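L-serine ammonia-lyase (Rhizomucor miehei CAU432, PDB 5C3U) is a pyridoxal-5'-phosphate-dependent enzyme of the fold type II family, with the bound pyridoxal-5'-phosphate held beside the C-terminal ends of strands in a large mixed sheet. Local coordinates at residues F39-N44 against K52-G57; Q161-Q166 against V308-G313; I176-V179 against G183-N186; G187-L192 against H251-F256. All coordinates share one frame; numbering follows the deposited sequence.

Contact 1. Residues F39-N44 against K52-G57; sequences FLKMEN and KMRGIG. With PLP (pyridoxal-5'-phosphate), chain B.
E43 and R54 carry this contact with a two-point salt bridge. R54 offers its side edge, NE and NH1, one nitrogen to each carboxylate oxygen. R54 NE gives to E43 OE1 at 2.7 Å, from above the carboxylate plane. R54 NH1 gives to E43 OE2 at 2.9 Å, on the oxygen's syn lone pair. The two flat groups are turned 41° apart. In E43, CG stands beside the backbone N (chi1 -58°), and the chain then bends at chi2. R54 is extended from CG to NE.

K41 adds a looser touch: its CE lies 4.0 Å from R54 NH1, and the two side chains cross at about a right angle. K41 NZ, 4.2 Å from R54 NH1, is turned to E162 and Q166. R54 NH2 also pairs with E162, so this carboxylate probably offsets the nearness of the two cations.

The covalent part belongs to the helix alone. K52 points away from segment 39-44, and its NZ is bonded to PLP C4A at 1.6 Å. A lysine of segment 52-57 linked to pyridoxal-5'-phosphate marks the ligand site of a fold type II enzyme.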
loop_
_atom_site.group_PDB
_atom_site.type_symbol
_atom_site.label_atom_id
_atom_site.label_comp_id
_atom_site.label_asym_id
_atom_site.label_seq_id
_atom_site.Cartn_x
_atom_site.Cartn_y
_atom_site.Cartn_z
ATOM N N PHE A 39 -10.456 10.463 -9.658
ATOM C CA PHE A 39 -9.526 9.700 -10.472
ATOM C C PHE A 39 -8.942 8.571 -9.633
ATOM O O PHE A 39 -8.661 8.754 -8.447
ATOM C CB PHE A 39 -8.392 10.577 -10.970
ATOM C CG PHE A 39 -8.825 11.622 -11.953
ATOM C CD1 PHE A 39 -9.150 12.908 -11.519
ATOM C CD2 PHE A 39 -8.908 11.317 -13.308
ATOM C CE1 PHE A 39 -9.550 13.872 -12.438
ATOM C CE2 PHE A 39 -9.295 12.279 -14.228
ATOM C CZ PHE A 39 -9.621 13.553 -13.788
ATOM N N LEU A 40 -8.745 7.424 -10.260
ATOM C CA LEU A 40 -8.249 6.251 -9.558
ATOM C C LEU A 40 -6.899 5.854 -10.139
ATOM O O LEU A 40 -6.797 5.559 -11.335
ATOM C CB LEU A 40 -9.250 5.102 -9.704
ATOM C CG LEU A 40 -10.693 5.406 -9.293
ATOM C CD1 LEU A 40 -11.579 4.221 -9.632
ATOM C CD2 LEU A 40 -10.792 5.772 -7.821
ATOM N N LYS A 41 -5.863 5.874 -9.294
ATOM C CA LYS A 41 -4.510 5.479 -9.708
ATOM C C LYS A 41 -4.365 3.964 -9.498
ATOM O O LYS A 41 -4.366 3.488 -8.364
ATOM C CB LYS A 41 -3.466 6.278 -8.907
ATOM C CG LYS A 41 -2.017 6.031 -9.298
ATOM C CD LYS A 41 -1.777 6.283 -10.785
ATOM C CE LYS A 41 -0.280 6.399 -11.053
ATOM N NZ LYS A 41 0.002 6.468 -12.521
ATOM N N MET A 42 -4.283 3.203 -10.595
ATOM C CA MET A 42 -4.476 1.750 -10.561
ATOM C C MET A 42 -3.202 0.908 -10.355
ATOM O O MET A 42 -2.697 0.281 -11.287
ATOM C CB MET A 42 -5.204 1.275 -11.841
ATOM C CG MET A 42 -6.523 2.001 -12.100
ATOM S SD MET A 42 -7.709 1.724 -10.769
ATOM C CE MET A 42 -7.993 -0.030 -10.990
ATOM N N GLU A 43 -2.727 0.848 -9.118
ATOM C CA GLU A 43 -1.537 0.042 -8.781
ATOM C C GLU A 43 -1.710 -1.492 -8.816
ATOM O O GLU A 43 -0.722 -2.250 -8.710
ATOM C CB GLU A 43 -0.974 0.536 -7.441
ATOM C CG GLU A 43 -0.604 2.014 -7.482
ATOM C CD GLU A 43 0.495 2.304 -8.506
ATOM O OE1 GLU A 43 1.594 1.723 -8.378
ATOM O OE2 GLU A 43 0.261 3.116 -9.429
ATOM N N ASN A 44 -2.953 -1.965 -8.964
ATOM C CA ASN A 44 -3.203 -3.401 -9.117
ATOM C C ASN A 44 -2.635 -3.936 -10.421
ATOM O O ASN A 44 -2.510 -5.146 -10.598
ATOM C CB ASN A 44 -4.706 -3.714 -9.015
ATOM C CG ASN A 44 -5.547 -2.890 -9.988
ATOM O OD1 ASN A 44 -5.308 -1.693 -10.180
ATOM N ND2 ASN A 44 -6.546 -3.523 -10.593
ATOM N N LYS A 52 3.495 -2.164 -4.003
ATOM C CA LYS A 52 4.790 -2.597 -3.466
ATOM C C LYS A 52 5.846 -2.706 -4.535
ATOM O O LYS A 52 7.035 -2.495 -4.262
ATOM C CB LYS A 52 4.708 -3.921 -2.674
ATOM C CG LYS A 52 3.887 -3.832 -1.387
ATOM C CD LYS A 52 4.616 -2.889 -0.421
ATOM C CE LYS A 52 4.127 -3.067 0.999
ATOM N NZ LYS A 52 2.642 -2.974 1.042
ATOM N N MET A 53 5.433 -3.031 -5.762
ATOM C CA MET A 53 6.383 -3.084 -6.868
ATOM C C MET A 53 7.230 -1.796 -7.003
ATOM O O MET A 53 8.413 -1.869 -7.365
ATOM C CB MET A 53 5.634 -3.407 -8.159
ATOM C CG MET A 53 6.358 -4.272 -9.170
ATOM S SD MET A 53 7.157 -5.760 -8.526
ATOM C CE MET A 53 8.709 -4.993 -8.688
ATOM N N ARG A 54 6.667 -0.626 -6.676
ATOM C CA ARG A 54 7.440 0.630 -6.765
ATOM C C ARG A 54 8.520 0.676 -5.684
ATOM O O ARG A 54 9.723 0.753 -5.995
ATOM C CB ARG A 54 6.540 1.874 -6.636
ATOM C CG ARG A 54 5.518 2.013 -7.758
ATOM C CD ARG A 54 4.702 3.282 -7.596
ATOM N NE ARG A 54 3.668 3.356 -8.621
ATOM C CZ ARG A 54 3.813 3.954 -9.799
ATOM N NH1 ARG A 54 2.792 3.942 -10.647
ATOM N NH2 ARG A 54 4.956 4.570 -10.128
ATOM N N GLY A 55 8.091 0.678 -4.417
ATOM C CA GLY A 55 9.025 0.777 -3.291
ATOM C C GLY A 55 9.969 -0.400 -3.217
ATOM O O GLY A 55 11.201 -0.230 -3.108
ATOM N N ILE A 56 9.392 -1.611 -3.260
ATOM C CA ILE A 56 10.176 -2.838 -3.082
ATOM C C ILE A 56 11.081 -3.067 -4.287
ATOM O O ILE A 56 12.242 -3.460 -4.123
ATOM C CB ILE A 56 9.287 -4.060 -2.755
ATOM C CG1 ILE A 56 8.427 -3.771 -1.517
ATOM C CG2 ILE A 56 10.117 -5.340 -2.614
ATOM C CD1 ILE A 56 9.224 -3.409 -0.276
ATOM N N GLY A 57 10.569 -2.768 -5.484
ATOM C CA GLY A 57 11.359 -2.781 -6.725
ATOM C C GLY A 57 12.615 -1.935 -6.626
ATOM O O GLY A 57 13.692 -2.378 -7.007
HETATM N N1 PLP B . -2.174 -1.083 0.381
HETATM C C2 PLP B . -1.596 -2.215 -0.058
HETATM C C2A PLP B . -2.357 -3.238 -0.867
HETATM C C3 PLP B . -0.192 -2.468 0.270
HETATM O O3 PLP B . 0.426 -3.609 -0.168
HETATM C C4 PLP B . 0.515 -1.428 1.049
HETATM C C4A PLP B . 1.936 -1.613 1.379
HETATM C C5 PLP B . -0.224 -0.215 1.485
HETATM C C6 PLP B . -1.566 -0.114 1.104
HETATM C C5A PLP B . 0.435 0.897 2.304
HETATM O O4P PLP B . 1.564 0.355 2.978
HETATM P P PLP B . 2.700 1.145 3.820
HETATM O O1P PLP B . 3.758 1.588 2.871
HETATM O O2P PLP B . 2.033 2.284 4.612
HETATM O O3P PLP B . 3.116 0.032 4.716
#

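Contact 2. Residues Q161-Q166 against V308-G313; sequences QELKTQ and VVLVTG. With PLP (pyridoxal-5'-phosphate), chain B.
This is an apolar contact between a helix and a sheet: L163 of helix 150-166 packs on V308 and L310 of strand 306-311. It is small and fully buried. Both methyls of L163 take part. L163 CD1 and CD2 each lie 4.0 Å from V308 CG1, so one valine methyl meets the fork of the leucine. The two side chains slide past each other in opposite directions. V308 presents CG1 because that branch stands anti to its backbone N (chi1 173°). L163 CD1 also reaches L310 CD2 at 4.3 Å.

L163 spreads further over the same face, onto I175 of strand 174-178 and K41 of strand 37-42. Strand 306-311 lies between these two strands and hydrogen-bonds to both. V309 packs instead on A285, L286 and C289 of helix 280-290.

Beyond the packing, the strand leads to the ligand. T312 OG1 lies 2.7 Å from PLP N1, and G313 O lies 3.8 Å from PLP C2A. The T312 hydroxyl sits between its backbone N and carbonyl carbon (chi1 50°), which turns it to the pyridine nitrogen. A central strand packed by helices, with the pyridine nitrogen met just past its C-terminal end, is characteristic of the pyridoxal-5'-phosphate site in fold type II enzymes.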
loop_
_atom_site.group_PDB
_atom_site.type_symbol
_atom_site.label_atom_id
_atom_site.label_comp_id
_atom_site.label_asym_id
_atom_site.label_seq_id
_atom_site.Cartn_x
_atom_site.Cartn_y
_atom_site.Cartn_z
ATOM N N GLN A 161 5.312 11.653 -9.711
ATOM C CA GLN A 161 5.837 12.056 -11.012
ATOM C C GLN A 161 4.886 11.636 -12.136
ATOM O O GLN A 161 4.595 12.426 -13.041
ATOM C CB GLN A 161 7.241 11.476 -11.230
ATOM N N GLU A 162 4.372 10.410 -12.056
ATOM C CA GLU A 162 3.340 9.948 -12.982
ATOM C C GLU A 162 2.055 10.777 -12.884
ATOM O O GLU A 162 1.515 11.219 -13.906
ATOM C CB GLU A 162 3.031 8.464 -12.759
ATOM C CG GLU A 162 4.015 7.510 -13.415
ATOM C CD GLU A 162 3.786 6.049 -13.039
ATOM O OE1 GLU A 162 4.797 5.329 -12.815
ATOM O OE2 GLU A 162 2.605 5.609 -12.974
ATOM N N LEU A 163 1.576 10.984 -11.655
ATOM C CA LEU A 163 0.337 11.722 -11.413
ATOM C C LEU A 163 0.374 13.134 -11.989
ATOM O O LEU A 163 -0.623 13.594 -12.561
ATOM C CB LEU A 163 0.023 11.797 -9.921
ATOM C CG LEU A 163 -0.551 10.572 -9.213
ATOM C CD1 LEU A 163 -0.950 11.011 -7.800
ATOM C CD2 LEU A 163 -1.750 10.005 -9.960
ATOM N N LYS A 164 1.518 13.801 -11.823
ATOM C CA LYS A 164 1.746 15.153 -12.325
ATOM C C LYS A 164 1.530 15.229 -13.831
ATOM O O LYS A 164 0.867 16.151 -14.321
ATOM C CB LYS A 164 3.161 15.622 -11.973
ATOM C CG LYS A 164 3.486 17.027 -12.455
ATOM C CD LYS A 164 4.728 17.581 -11.788
ATOM C CE LYS A 164 4.621 19.094 -11.716
ATOM N NZ LYS A 164 5.833 19.744 -11.159
ATOM N N THR A 165 2.091 14.263 -14.553
ATOM C CA THR A 165 1.915 14.183 -15.995
ATOM C C THR A 165 0.458 13.890 -16.343
ATOM O O THR A 165 -0.162 14.610 -17.135
ATOM C CB THR A 165 2.842 13.116 -16.606
ATOM O OG1 THR A 165 4.198 13.491 -16.365
ATOM C CG2 THR A 165 2.630 13.010 -18.100
ATOM N N GLN A 166 -0.089 12.842 -15.732
ATOM C CA GLN A 166 -1.443 12.402 -16.036
ATOM C C GLN A 166 -2.499 13.452 -15.726
ATOM O O GLN A 166 -3.535 13.493 -16.388
ATOM C CB GLN A 166 -1.751 11.090 -15.316
ATOM C CG GLN A 166 -0.909 9.944 -15.842
ATOM C CD GLN A 166 -1.072 8.672 -15.032
ATOM O OE1 GLN A 166 -1.065 8.698 -13.799
ATOM N NE2 GLN A 166 -1.175 7.550 -15.722
ATOM N N VAL A 308 -7.759 12.310 -6.132
ATOM C CA VAL A 308 -7.060 11.124 -6.643
ATOM C C VAL A 308 -7.050 10.054 -5.545
ATOM O O VAL A 308 -6.677 10.337 -4.418
ATOM C CB VAL A 308 -5.588 11.432 -7.031
ATOM C CG1 VAL A 308 -4.839 10.150 -7.398
ATOM C CG2 VAL A 308 -5.512 12.411 -8.195
ATOM N N VAL A 309 -7.485 8.842 -5.872
ATOM C CA VAL A 309 -7.457 7.745 -4.887
ATOM C C VAL A 309 -6.378 6.784 -5.334
ATOM O O VAL A 309 -6.420 6.312 -6.480
ATOM C CB VAL A 309 -8.812 7.006 -4.814
ATOM C CG1 VAL A 309 -8.774 5.884 -3.773
ATOM C CG2 VAL A 309 -9.933 7.988 -4.519
ATOM N N LEU A 310 -5.425 6.472 -4.445
ATOM C CA LEU A 310 -4.401 5.479 -4.785
ATOM C C LEU A 310 -4.955 4.102 -4.545
ATOM O O LEU A 310 -5.168 3.699 -3.394
ATOM C CB LEU A 310 -3.100 5.696 -3.996
ATOM C CG LEU A 310 -2.493 7.097 -3.980
ATOM C CD1 LEU A 310 -1.185 7.077 -3.189
ATOM C CD2 LEU A 310 -2.260 7.643 -5.388
ATOM N N VAL A 311 -5.214 3.382 -5.637
ATOM C CA VAL A 311 -5.822 2.078 -5.538
ATOM C C VAL A 311 -4.688 1.073 -5.514
ATOM O O VAL A 311 -4.145 0.679 -6.554
ATOM C CB VAL A 311 -6.804 1.802 -6.690
ATOM C CG1 VAL A 311 -7.344 0.363 -6.599
ATOM C CG2 VAL A 311 -7.945 2.810 -6.640
ATOM N N THR A 312 -4.320 0.687 -4.301
ATOM C CA THR A 312 -3.037 0.022 -4.085
ATOM C C THR A 312 -2.981 -1.430 -4.551
ATOM O O THR A 312 -1.888 -1.974 -4.714
ATOM C CB THR A 312 -2.551 0.191 -2.642
ATOM O OG1 THR A 312 -3.607 -0.174 -1.733
ATOM C CG2 THR A 312 -2.161 1.640 -2.421
ATOM N N GLY A 313 -4.150 -2.042 -4.752
ATOM C CA GLY A 313 -4.236 -3.359 -5.364
ATOM C C GLY A 313 -4.170 -4.401 -4.267
ATOM O O GLY A 313 -4.974 -4.371 -3.311
HETATM N N1 PLP B . -2.174 -1.083 0.381
HETATM C C2 PLP B . -1.596 -2.215 -0.058
HETATM C C2A PLP B . -2.357 -3.238 -0.867
HETATM C C3 PLP B . -0.192 -2.468 0.270
HETATM O O3 PLP B . 0.426 -3.609 -0.168
HETATM C C4 PLP B . 0.515 -1.428 1.049
HETATM C C4A PLP B . 1.936 -1.613 1.379
HETATM C C5 PLP B . -0.224 -0.215 1.485
HETATM C C6 PLP B . -1.566 -0.114 1.104
HETATM C C5A PLP B . 0.435 0.897 2.304
HETATM O O4P PLP B . 1.564 0.355 2.978
HETATM P P PLP B . 2.700 1.145 3.820
HETATM O O1P PLP B . 3.758 1.588 2.871
HETATM O O2P PLP B . 2.033 2.284 4.612
HETATM O O3P PLP B . 3.116 0.032 4.716
#

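Contact 3. Residues I176-V179 against G183-N186; sequences ICPV and GLLN. With PLP (pyridoxal-5'-phosphate), chain B.
C177 and V179 meet the first turn of helix 183-194 through two leucines. C177 SG lies 3.8 Å from L184 CG, and L184 CD2 is nearly as close to it. V179 CG2 touches L185 CB at 4.1 Å and is equally near L185 CD2. P178 adds a looser touch from its ring to L184 CD2. L184 and L185 both have CG anti to the backbone N (chi1 178° in each), which sends both chains back toward the strand end.

A water joins the two segments where the side chains leave off. It donates to P178 O at 3.0 Å and to PLP O2P at 2.6 Å. It accepts from L185 N at 2.8 Å. One molecule thus satisfies a strand carbonyl, a helix amide and the phosphate together.

The phosphate is also held directly. L184 N gives to PLP O1P at 2.9 Å, with an N-H...O angle of 153°. The backbone N atoms of G180, G181 and G182 are hydrogen-bonded to the ligand as well, so the glycine turn between the segments forms much of the phosphate cup. The start of the helix faces this anion, and its dipole would probably stabilise the charge. P178 also touches the pyridine ring, with CB 3.8 Å from PLP C6.

Further out, C177 and L185 pack on V202, and V179 packs on A204 and E206. I176 leans on helix 280-290. The contact opens the beta-alpha-beta unit of strand 174-178, helix 183-194 and strand 202-207.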
loop_
_atom_site.group_PDB
_atom_site.type_symbol
_atom_site.label_atom_id
_atom_site.label_comp_id
_atom_site.label_asym_id
_atom_site.label_seq_id
_atom_site.Cartn_x
_atom_site.Cartn_y
_atom_site.Cartn_z
ATOM N N ILE A 176 -5.784 10.510 -1.696
ATOM C CA ILE A 176 -6.192 9.615 -0.624
ATOM C C ILE A 176 -5.281 8.400 -0.649
ATOM O O ILE A 176 -5.191 7.717 -1.675
ATOM C CB ILE A 176 -7.660 9.157 -0.764
ATOM C CG1 ILE A 176 -8.591 10.370 -0.942
ATOM C CG2 ILE A 176 -8.057 8.288 0.429
ATOM C CD1 ILE A 176 -10.043 9.992 -1.169
ATOM N N CYS A 177 -4.622 8.149 0.484
ATOM C CA CYS A 177 -3.492 7.217 0.539
ATOM C C CYS A 177 -3.657 6.278 1.754
ATOM O O CYS A 177 -3.655 6.733 2.898
ATOM C CB CYS A 177 -2.178 7.992 0.617
ATOM S SG CYS A 177 -0.682 6.984 0.758
ATOM N N PRO A 178 -3.797 4.976 1.509
ATOM C CA PRO A 178 -3.847 4.013 2.634
ATOM C C PRO A 178 -2.519 4.005 3.392
ATOM O O PRO A 178 -1.464 4.153 2.753
ATOM C CB PRO A 178 -4.059 2.642 1.947
ATOM C CG PRO A 178 -3.930 2.893 0.499
ATOM C CD PRO A 178 -3.779 4.332 0.184
ATOM N N VAL A 179 -2.565 3.876 4.730
ATOM C CA VAL A 179 -1.341 3.821 5.565
ATOM C C VAL A 179 -1.249 2.534 6.393
ATOM O O VAL A 179 -2.163 2.222 7.170
ATOM C CB VAL A 179 -1.209 5.079 6.495
ATOM C CG1 VAL A 179 0.049 4.980 7.367
ATOM C CG2 VAL A 179 -1.157 6.336 5.648
ATOM N N GLY A 183 5.354 3.719 4.445
ATOM C CA GLY A 183 6.272 3.784 3.298
ATOM C C GLY A 183 5.695 4.519 2.104
ATOM O O GLY A 183 6.342 5.378 1.508
ATOM N N LEU A 184 4.473 4.151 1.731
ATOM C CA LEU A 184 3.801 4.764 0.577
ATOM C C LEU A 184 3.520 6.225 0.877
ATOM O O LEU A 184 3.846 7.111 0.078
ATOM C CB LEU A 184 2.515 4.014 0.242
ATOM C CG LEU A 184 1.674 4.568 -0.900
ATOM C CD1 LEU A 184 2.452 4.644 -2.212
ATOM C CD2 LEU A 184 0.418 3.700 -1.037
ATOM N N LEU A 185 2.955 6.459 2.052
ATOM C CA LEU A 185 2.746 7.802 2.550
ATOM C C LEU A 185 3.991 8.687 2.391
ATOM O O LEU A 185 3.907 9.784 1.833
ATOM C CB LEU A 185 2.286 7.780 4.000
ATOM C CG LEU A 185 2.100 9.191 4.566
ATOM C CD1 LEU A 185 1.010 9.934 3.789
ATOM C CD2 LEU A 185 1.816 9.182 6.058
ATOM N N ASN A 186 5.124 8.215 2.905
ATOM C CA ASN A 186 6.394 8.959 2.802
ATOM C C ASN A 186 6.778 9.264 1.356
ATOM O O ASN A 186 7.186 10.381 1.040
ATOM C CB ASN A 186 7.544 8.205 3.508
ATOM C CG ASN A 186 7.314 8.017 5.007
ATOM O OD1 ASN A 186 6.422 8.630 5.604
ATOM N ND2 ASN A 186 8.116 7.146 5.622
HETATM N N1 PLP B . -2.174 -1.083 0.381
HETATM C C2 PLP B . -1.596 -2.215 -0.058
HETATM C C2A PLP B . -2.357 -3.238 -0.867
HETATM C C3 PLP B . -0.192 -2.468 0.270
HETATM O O3 PLP B . 0.426 -3.609 -0.168
HETATM C C4 PLP B . 0.515 -1.428 1.049
HETATM C C4A PLP B . 1.936 -1.613 1.379
HETATM C C5 PLP B . -0.224 -0.215 1.485
HETATM C C6 PLP B . -1.566 -0.114 1.104
HETATM C C5A PLP B . 0.435 0.897 2.304
HETATM O O4P PLP B . 1.564 0.355 2.978
HETATM P P PLP B . 2.700 1.145 3.820
HETATM O O1P PLP B . 3.758 1.588 2.871
HETATM O O2P PLP B . 2.033 2.284 4.612
HETATM O O3P PLP B . 3.116 0.032 4.716
HETATM O O HOH W 1 1.421 4.561 3.499
#

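Contact 4. Residues G187-L192 against H251-F256; sequences GVIMGL and HPVVPF
H251 NE2 is hydrogen-bonded to V200 O, and this fixes the imidazole that I189 and L192 touch. That carbonyl lies outside both segments, in the loop between helix 183-194 and strand 202-207. The bond satisfies a nitrogen of a buried ring.

The ring is met by methyl groups from the helix. L192 CD1 lies 3.7 Å from H251 NE2 and almost as close to CE1. The two side chains cross at about a right angle. I189 CG2 comes in nearer the root of the ring, 3.8 Å from H251 CB and 3.9 Å from H251 CG. Both methyls approach obliquely. One face of the ring carries P252 CD, offset toward the rim. H251 CG stands anti to its backbone N (chi1 -178°), and the ring thereby extends to the helix.

The other branch of I189 serves a different partner. I189 CD1 lies 3.7 Å from V253 CG2, again with the chains at about a right angle. I189 therefore touches both H251, two residues ahead of strand 253-258, and V253, its first residue.

I189 and L192 are three residues apart on one side of the helix, and M190 points away. L192 and H251 both pack on V202, and V253 packs on A204, so strand 202-207 underlies the contact. V253 also meets F213 of helix 212-219.

The I189 side chain is about 11 Å from the bound pyridoxal-5'-phosphate, so this contact lies away from the ligand. It joins a helix to an outermost strand of the large sheet, as is usual in a layered alpha/beta fold.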
loop_
_atom_site.group_PDB
_atom_site.type_symbol
_atom_site.label_atom_id
_atom_site.label_comp_id
_atom_site.label_asym_id
_atom_site.label_seq_id
_atom_site.Cartn_x
_atom_site.Cartn_y
_atom_site.Cartn_z
ATOM N N GLY A 187 6.674 8.264 0.477
ATOM C CA GLY A 187 6.958 8.502 -0.933
ATOM C C GLY A 187 6.013 9.533 -1.555
ATOM O O GLY A 187 6.432 10.384 -2.340
ATOM N N VAL A 188 4.733 9.464 -1.201
ATOM C CA VAL A 188 3.767 10.430 -1.724
ATOM C C VAL A 188 4.135 11.864 -1.300
ATOM O O VAL A 188 4.278 12.766 -2.149
ATOM C CB VAL A 188 2.322 10.042 -1.340
ATOM C CG1 VAL A 188 1.336 11.131 -1.738
ATOM C CG2 VAL A 188 1.946 8.741 -2.052
ATOM N N ILE A 189 4.356 12.056 -0.010
ATOM C CA ILE A 189 4.700 13.386 0.479
ATOM C C ILE A 189 6.018 13.879 -0.146
ATOM O O ILE A 189 6.109 15.022 -0.620
ATOM C CB ILE A 189 4.790 13.408 2.004
ATOM C CG1 ILE A 189 3.408 13.163 2.624
ATOM C CG2 ILE A 189 5.353 14.742 2.484
ATOM C CD1 ILE A 189 3.493 12.799 4.089
ATOM N N MET A 190 7.023 13.010 -0.181
ATOM C CA MET A 190 8.308 13.372 -0.793
ATOM C C MET A 190 8.185 13.693 -2.279
ATOM O O MET A 190 8.769 14.671 -2.753
ATOM C CB MET A 190 9.364 12.296 -0.539
ATOM C CG MET A 190 9.829 12.271 0.904
ATOM S SD MET A 190 10.787 10.804 1.355
ATOM C CE MET A 190 12.049 11.612 2.337
ATOM N N GLY A 191 7.428 12.869 -3.012
ATOM C CA GLY A 191 7.089 13.157 -4.407
ATOM C C GLY A 191 6.389 14.493 -4.607
ATOM O O GLY A 191 6.689 15.217 -5.567
ATOM N N LEU A 192 5.466 14.824 -3.703
ATOM C CA LEU A 192 4.714 16.085 -3.794
ATOM C C LEU A 192 5.628 17.296 -3.586
ATOM O O LEU A 192 5.506 18.311 -4.278
ATOM C CB LEU A 192 3.551 16.106 -2.790
ATOM C CG LEU A 192 2.361 15.179 -3.093
ATOM C CD1 LEU A 192 1.385 15.205 -1.928
ATOM C CD2 LEU A 192 1.644 15.573 -4.369
ATOM N N HIS A 251 3.938 18.997 6.096
ATOM C CA HIS A 251 3.093 18.886 4.914
ATOM C C HIS A 251 1.685 18.674 5.399
ATOM O O HIS A 251 1.492 18.066 6.451
ATOM C CB HIS A 251 3.560 17.725 4.024
ATOM C CG HIS A 251 2.761 17.584 2.743
ATOM N ND1 HIS A 251 3.159 18.126 1.566
ATOM C CD2 HIS A 251 1.533 16.958 2.494
ATOM C CE1 HIS A 251 2.230 17.867 0.621
ATOM N NE2 HIS A 251 1.234 17.158 1.195
ATOM N N PRO A 252 0.680 19.186 4.663
ATOM C CA PRO A 252 -0.719 18.975 5.065
ATOM C C PRO A 252 -1.143 17.515 4.940
ATOM O O PRO A 252 -1.279 16.994 3.826
ATOM C CB PRO A 252 -1.512 19.851 4.082
ATOM C CG PRO A 252 -0.601 20.076 2.925
ATOM C CD PRO A 252 0.784 20.109 3.518
ATOM N N VAL A 253 -1.309 16.855 6.075
ATOM C CA VAL A 253 -1.735 15.456 6.088
ATOM C C VAL A 253 -2.932 15.339 7.012
ATOM O O VAL A 253 -2.924 15.878 8.130
ATOM C CB VAL A 253 -0.612 14.492 6.544
ATOM C CG1 VAL A 253 -1.141 13.059 6.677
ATOM C CG2 VAL A 253 0.563 14.523 5.567
ATOM N N VAL A 254 -3.978 14.663 6.545
ATOM C CA VAL A 254 -5.170 14.450 7.367
ATOM C C VAL A 254 -5.272 12.953 7.689
ATOM O O VAL A 254 -5.566 12.167 6.787
ATOM C CB VAL A 254 -6.452 14.918 6.639
ATOM C CG1 VAL A 254 -7.700 14.665 7.480
ATOM C CG2 VAL A 254 -6.358 16.390 6.249
ATOM N N PRO A 255 -4.979 12.549 8.945
ATOM C CA PRO A 255 -5.161 11.151 9.301
ATOM C C PRO A 255 -6.656 10.873 9.450
ATOM O O PRO A 255 -7.396 11.682 10.036
ATOM C CB PRO A 255 -4.457 11.029 10.664
ATOM C CG PRO A 255 -3.675 12.295 10.836
ATOM C CD PRO A 255 -4.468 13.328 10.087
ATOM N N PHE A 256 -7.112 9.775 8.873
ATOM C CA PHE A 256 -8.507 9.405 8.978
ATOM C C PHE A 256 -8.624 7.893 9.139
ATOM O O PHE A 256 -7.819 7.138 8.600
ATOM C CB PHE A 256 -9.267 9.892 7.742
ATOM C CG PHE A 256 -10.750 9.990 7.944
ATOM C CD1 PHE A 256 -11.310 11.097 8.590
ATOM C CD2 PHE A 256 -11.589 8.982 7.497
ATOM C CE1 PHE A 256 -12.684 11.190 8.780
ATOM C CE2 PHE A 256 -12.962 9.067 7.682
ATOM C CZ PHE A 256 -13.511 10.166 8.328
#

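In the fold
From the N terminus, contact 1 comes first and closes a short loop between strand 37-42 and helix 52-67. Contact 2 opens later, on helix 150-166, and closes at strand 306-311. Its long loop encloses the other two. Contact 3 closes the glycine turn from strand 174-178 into helix 183-194, and contact 4 then carries that helix to strand 253-258. Contacts 3 and 4 follow in series, and none cross. All four reach the same mixed sheet. Strands 37-42, 306-311 and 174-178 are successive neighbours in it. Salt bridges from K41 and R54 to E162 join contacts 1 and 2, and contacts 1, 2 and 3 all touch pyridoxal-5'-phosphate.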